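Local coordinates for CRISPR-associated endonuclease Cas12b (Alicyclobacillus acidoterrestris, PDB 5U31), which uses a guide RNA to recognise PAM-flanked target DNA and cleaves it with its RuvC nuclease domain, providing adaptive immunity against viruses and other mobile genetic elements, at residues 556-570 / 838-850. The protein carries 3 engineered substitutions. Sequence-based numbering, arbitrary orientation.
Sequences LGSEGLLSGLRVMSV and AKYPPCQLILLAE. Engineered in segment 838-850: Ala-849 (natural residue Glu). With nucleotides of chain B.
Pro-841 lies over one face of the Arg-566 guanidinium, its CB centred on the group 3.5 Å from Arg-566 NH2, while NE and NH2 form salt bridges with Glu-616 and Asp-552. The Tyr-840 ring carries CB of Lys-839 on one face, toward the rim, and meets the sgRNA in its own plane: OH donates to OP1 of G9 of chain B across 2.5 Å. Arg-566 lies near the start of its strand in the RNase H-like RuvC sheet, with Tyr-840 in the loop leading to the other, and the pairing shows how a split nuclease is assembled: strands 566-570 and 845-850, from the first and second RuvC regions, run parallel as adjacent inner strands of one mixed sheet. Met-568 is bonded to strand 845-850 through both its N, to Leu-845 O, and its O, from Leu-847 N; Val-570 N then donates to Leu-847 O. Val-567 packs beside Leu-845 on the face covered by helix 977-990, whereas Met-568, selenomethionine here, lies alongside Ile-846 toward helix 796-822. Two residues beyond Leu-847, engineered Ala-849 replaces the Glu inferred to be catalytic; Val-570 directly precedes Ala-571, another inferred active-site position, also substituted. At the other end Pro-842 wedges CG against Gly-560 and Leu-561 CD2. Next to it, Gln-844 folds back at chi2 (79°), bringing its buried amide to the 556-570 loop. NE2 donates to Leu-561 O (3.3 Å) from above the carbonyl plane, and OE1 accepts a nearly straight bond from Arg-566 N, 2.8 Å long and in the carbonyl plane of the glutamine.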
# COMPACT_ATOMS: atom_id res chain seq x y z
N LEU A 556 -24.74 10.52 -22.49
CA LEU A 556 -23.52 9.74 -22.34
C LEU A 556 -22.41 10.56 -21.70
O LEU A 556 -22.47 11.79 -21.62
CB LEU A 556 -23.06 9.22 -23.71
CG LEU A 556 -24.13 8.50 -24.52
CD1 LEU A 556 -23.55 8.07 -25.83
CD2 LEU A 556 -24.67 7.32 -23.74
N GLY A 557 -21.38 9.85 -21.26
CA GLY A 557 -20.24 10.51 -20.66
C GLY A 557 -20.61 11.27 -19.41
O GLY A 557 -21.56 10.95 -18.70
N SER A 558 -19.84 12.33 -19.14
CA SER A 558 -20.03 13.16 -17.96
C SER A 558 -21.37 13.88 -17.94
O SER A 558 -21.73 14.44 -16.90
CB SER A 558 -18.90 14.17 -17.85
OG SER A 558 -18.87 15.02 -18.99
N GLU A 559 -22.11 13.89 -19.04
CA GLU A 559 -23.39 14.60 -19.09
C GLU A 559 -24.56 13.78 -18.57
O GLU A 559 -25.67 14.30 -18.50
CB GLU A 559 -23.69 15.03 -20.53
CG GLU A 559 -22.71 16.03 -21.08
CD GLU A 559 -22.96 16.33 -22.54
OE1 GLU A 559 -23.44 15.42 -23.26
OE2 GLU A 559 -22.68 17.47 -22.97
N GLY A 560 -24.34 12.52 -18.19
CA GLY A 560 -25.42 11.65 -17.77
C GLY A 560 -25.43 11.28 -16.30
O GLY A 560 -26.21 10.40 -15.91
N LEU A 561 -24.59 11.90 -15.47
CA LEU A 561 -24.54 11.54 -14.06
C LEU A 561 -25.80 11.92 -13.30
O LEU A 561 -26.02 11.41 -12.20
CB LEU A 561 -23.33 12.20 -13.40
CG LEU A 561 -21.97 11.59 -13.74
CD1 LEU A 561 -20.86 12.46 -13.21
CD2 LEU A 561 -21.87 10.18 -13.17
N LEU A 562 -26.64 12.79 -13.85
CA LEU A 562 -27.86 13.21 -13.18
C LEU A 562 -29.09 12.50 -13.73
O LEU A 562 -30.21 12.88 -13.40
CB LEU A 562 -28.03 14.73 -13.28
CG LEU A 562 -27.06 15.61 -12.49
CD1 LEU A 562 -27.75 16.89 -12.04
CD2 LEU A 562 -26.47 14.87 -11.29
N SER A 563 -28.90 11.48 -14.56
CA SER A 563 -30.00 10.73 -15.15
C SER A 563 -29.64 9.25 -15.11
O SER A 563 -28.62 8.84 -15.68
CB SER A 563 -30.27 11.18 -16.58
OG SER A 563 -29.17 10.89 -17.42
N GLY A 564 -30.48 8.46 -14.45
CA GLY A 564 -30.20 7.05 -14.25
C GLY A 564 -29.44 6.81 -12.96
O GLY A 564 -28.99 7.73 -12.27
N LEU A 565 -29.30 5.53 -12.62
CA LEU A 565 -28.61 5.13 -11.40
C LEU A 565 -27.91 3.80 -11.69
O LEU A 565 -28.56 2.75 -11.72
CB LEU A 565 -29.59 5.02 -10.24
CG LEU A 565 -28.99 4.90 -8.83
CD1 LEU A 565 -28.02 6.04 -8.56
CD2 LEU A 565 -30.09 4.85 -7.79
N ARG A 566 -26.60 3.86 -11.90
CA ARG A 566 -25.81 2.69 -12.28
C ARG A 566 -24.61 2.54 -11.35
O ARG A 566 -24.03 3.53 -10.89
CB ARG A 566 -25.30 2.79 -13.72
CG ARG A 566 -26.39 2.79 -14.76
CD ARG A 566 -25.85 3.18 -16.13
NE ARG A 566 -26.84 2.89 -17.16
CZ ARG A 566 -27.82 3.72 -17.49
NH1 ARG A 566 -28.69 3.37 -18.42
NH2 ARG A 566 -27.94 4.89 -16.88
N VAL A 567 -24.24 1.29 -11.10
CA VAL A 567 -23.12 0.95 -10.23
C VAL A 567 -22.20 0.01 -11.00
O VAL A 567 -22.67 -0.94 -11.64
CB VAL A 567 -23.58 0.28 -8.92
CG1 VAL A 567 -22.38 -0.13 -8.08
CG2 VAL A 567 -24.50 1.21 -8.14
N MSE A 568 -20.90 0.28 -10.95
CA MSE A 568 -19.94 -0.62 -11.57
C MSE A 568 -19.11 -1.32 -10.52
O MSE A 568 -18.46 -0.67 -9.70
CB MSE A 568 -19.03 0.15 -12.54
CG MSE A 568 -18.14 -0.76 -13.35
SE MSE A 568 -16.83 0.24 -14.39
CE MSE A 568 -15.76 0.91 -12.92
N SER A 569 -19.13 -2.65 -10.52
CA SER A 569 -18.32 -3.42 -9.59
C SER A 569 -17.02 -3.83 -10.27
O SER A 569 -16.99 -4.09 -11.48
CB SER A 569 -19.07 -4.66 -9.09
OG SER A 569 -19.54 -5.44 -10.17
N VAL A 570 -15.94 -3.87 -9.50
CA VAL A 570 -14.60 -4.07 -10.03
C VAL A 570 -13.92 -5.17 -9.24
O VAL A 570 -13.85 -5.10 -8.01
CB VAL A 570 -13.77 -2.77 -9.97
CG1 VAL A 570 -12.39 -3.01 -10.56
CG2 VAL A 570 -14.48 -1.65 -10.70
N ALA A 838 -17.50 8.84 -25.80
CA ALA A 838 -18.53 8.56 -24.80
C ALA A 838 -19.52 7.57 -25.39
O ALA A 838 -20.38 7.93 -26.19
CB ALA A 838 -19.22 9.85 -24.36
N LYS A 839 -19.39 6.30 -25.00
CA LYS A 839 -20.22 5.22 -25.54
C LYS A 839 -21.39 4.83 -24.65
O LYS A 839 -22.41 4.38 -25.17
CB LYS A 839 -19.37 3.98 -25.82
CG LYS A 839 -18.76 3.95 -27.22
CD LYS A 839 -17.66 2.89 -27.35
CE LYS A 839 -18.20 1.47 -27.21
NZ LYS A 839 -17.11 0.45 -27.26
N TYR A 840 -21.27 4.97 -23.34
CA TYR A 840 -22.28 4.47 -22.42
C TYR A 840 -22.70 5.54 -21.43
O TYR A 840 -21.97 6.51 -21.20
CB TYR A 840 -21.76 3.25 -21.65
CG TYR A 840 -21.16 2.16 -22.51
CD1 TYR A 840 -21.96 1.26 -23.20
CD2 TYR A 840 -19.78 2.03 -22.62
CE1 TYR A 840 -21.41 0.27 -23.97
CE2 TYR A 840 -19.22 1.04 -23.40
CZ TYR A 840 -20.04 0.16 -24.07
OH TYR A 840 -19.49 -0.83 -24.85
N PRO A 841 -23.89 5.41 -20.84
CA PRO A 841 -24.23 6.24 -19.70
C PRO A 841 -23.31 5.95 -18.53
O PRO A 841 -22.88 4.79 -18.33
CB PRO A 841 -25.68 5.84 -19.39
CG PRO A 841 -26.21 5.33 -20.68
CD PRO A 841 -25.05 4.64 -21.33
N PRO A 842 -23.00 6.95 -17.71
CA PRO A 842 -22.03 6.75 -16.64
C PRO A 842 -22.62 6.04 -15.44
O PRO A 842 -23.84 5.94 -15.26
CB PRO A 842 -21.61 8.18 -16.28
CG PRO A 842 -22.85 8.96 -16.53
CD PRO A 842 -23.53 8.32 -17.72
N CYS A 843 -21.73 5.54 -14.59
CA CYS A 843 -22.07 4.93 -13.32
C CYS A 843 -21.74 5.90 -12.20
O CYS A 843 -20.63 6.45 -12.17
CB CYS A 843 -21.31 3.62 -13.12
SG CYS A 843 -21.44 2.44 -14.46
N GLN A 844 -22.68 6.09 -11.28
CA GLN A 844 -22.44 7.01 -10.18
C GLN A 844 -21.60 6.41 -9.06
O GLN A 844 -21.07 7.16 -8.23
CB GLN A 844 -23.77 7.52 -9.61
CG GLN A 844 -24.59 8.37 -10.57
CD GLN A 844 -25.34 7.53 -11.58
OE1 GLN A 844 -25.49 6.33 -11.40
NE2 GLN A 844 -25.81 8.16 -12.65
N LEU A 845 -21.44 5.09 -9.03
CA LEU A 845 -20.70 4.42 -7.97
C LEU A 845 -19.78 3.36 -8.57
O LEU A 845 -20.17 2.63 -9.48
CB LEU A 845 -21.65 3.79 -6.95
CG LEU A 845 -21.09 2.81 -5.92
CD1 LEU A 845 -20.05 3.47 -5.04
CD2 LEU A 845 -22.22 2.24 -5.08
N ILE A 846 -18.56 3.30 -8.05
CA ILE A 846 -17.61 2.22 -8.34
C ILE A 846 -17.53 1.34 -7.11
O ILE A 846 -17.12 1.81 -6.04
CB ILE A 846 -16.23 2.77 -8.73
CG1 ILE A 846 -16.30 3.51 -10.06
CG2 ILE A 846 -15.21 1.65 -8.81
CD1 ILE A 846 -15.04 4.25 -10.37
N LEU A 847 -17.91 0.08 -7.25
CA LEU A 847 -18.01 -0.84 -6.12
C LEU A 847 -16.84 -1.82 -6.17
O LEU A 847 -16.82 -2.74 -6.99
CB LEU A 847 -19.34 -1.59 -6.15
CG LEU A 847 -19.62 -2.44 -4.91
CD1 LEU A 847 -19.65 -1.57 -3.67
CD2 LEU A 847 -20.91 -3.21 -5.06
N LEU A 848 -15.87 -1.62 -5.28
CA LEU A 848 -14.73 -2.51 -5.17
C LEU A 848 -14.98 -3.56 -4.08
O LEU A 848 -15.94 -3.49 -3.32
CB LEU A 848 -13.46 -1.73 -4.84
CG LEU A 848 -12.95 -0.76 -5.90
CD1 LEU A 848 -11.92 0.14 -5.28
CD2 LEU A 848 -12.34 -1.54 -7.02
N ALA A 849 -14.09 -4.54 -4.01
CA ALA A 849 -14.14 -5.50 -2.93
C ALA A 849 -13.46 -4.93 -1.70
O ALA A 849 -12.44 -4.24 -1.79
CB ALA A 849 -13.48 -6.82 -3.33
N GLU A 850 -14.04 -5.19 -0.53
CA GLU A 850 -13.47 -4.77 0.74
C GLU A 850 -12.29 -5.69 1.06
O GLU A 850 -12.48 -6.82 1.49
CB GLU A 850 -14.54 -4.82 1.83
CG GLU A 850 -14.00 -4.73 3.24
CD GLU A 850 -13.05 -3.58 3.39
OE1 GLU A 850 -13.34 -2.50 2.84
OE2 GLU A 850 -11.99 -3.76 4.03
P G B 9 -21.16 -3.36 -26.68
OP1 G B 9 -21.24 -1.91 -26.35
OP2 G B 9 -22.25 -4.00 -27.47
O5' G B 9 -19.79 -3.61 -27.45
C5' G B 9 -18.58 -3.01 -27.02
C4' G B 9 -17.40 -3.62 -27.73
O4' G B 9 -16.19 -2.85 -27.48
C3' G B 9 -17.07 -5.07 -27.34
O3' G B 9 -16.71 -5.80 -28.51
C2' G B 9 -15.85 -4.91 -26.45
O2' G B 9 -15.00 -6.04 -26.41
C1' G B 9 -15.15 -3.71 -27.08
N9 G B 9 -14.25 -3.00 -26.18
C8 G B 9 -12.89 -2.87 -26.35
N7 G B 9 -12.32 -2.21 -25.38
C5 G B 9 -13.36 -1.90 -24.52
C6 G B 9 -13.35 -1.19 -23.29
O6 G B 9 -12.39 -0.68 -22.71
N1 G B 9 -14.62 -1.11 -22.74
C2 G B 9 -15.76 -1.63 -23.28
N2 G B 9 -16.88 -1.43 -22.57
N3 G B 9 -15.79 -2.29 -24.43
C4 G B 9 -14.56 -2.39 -24.99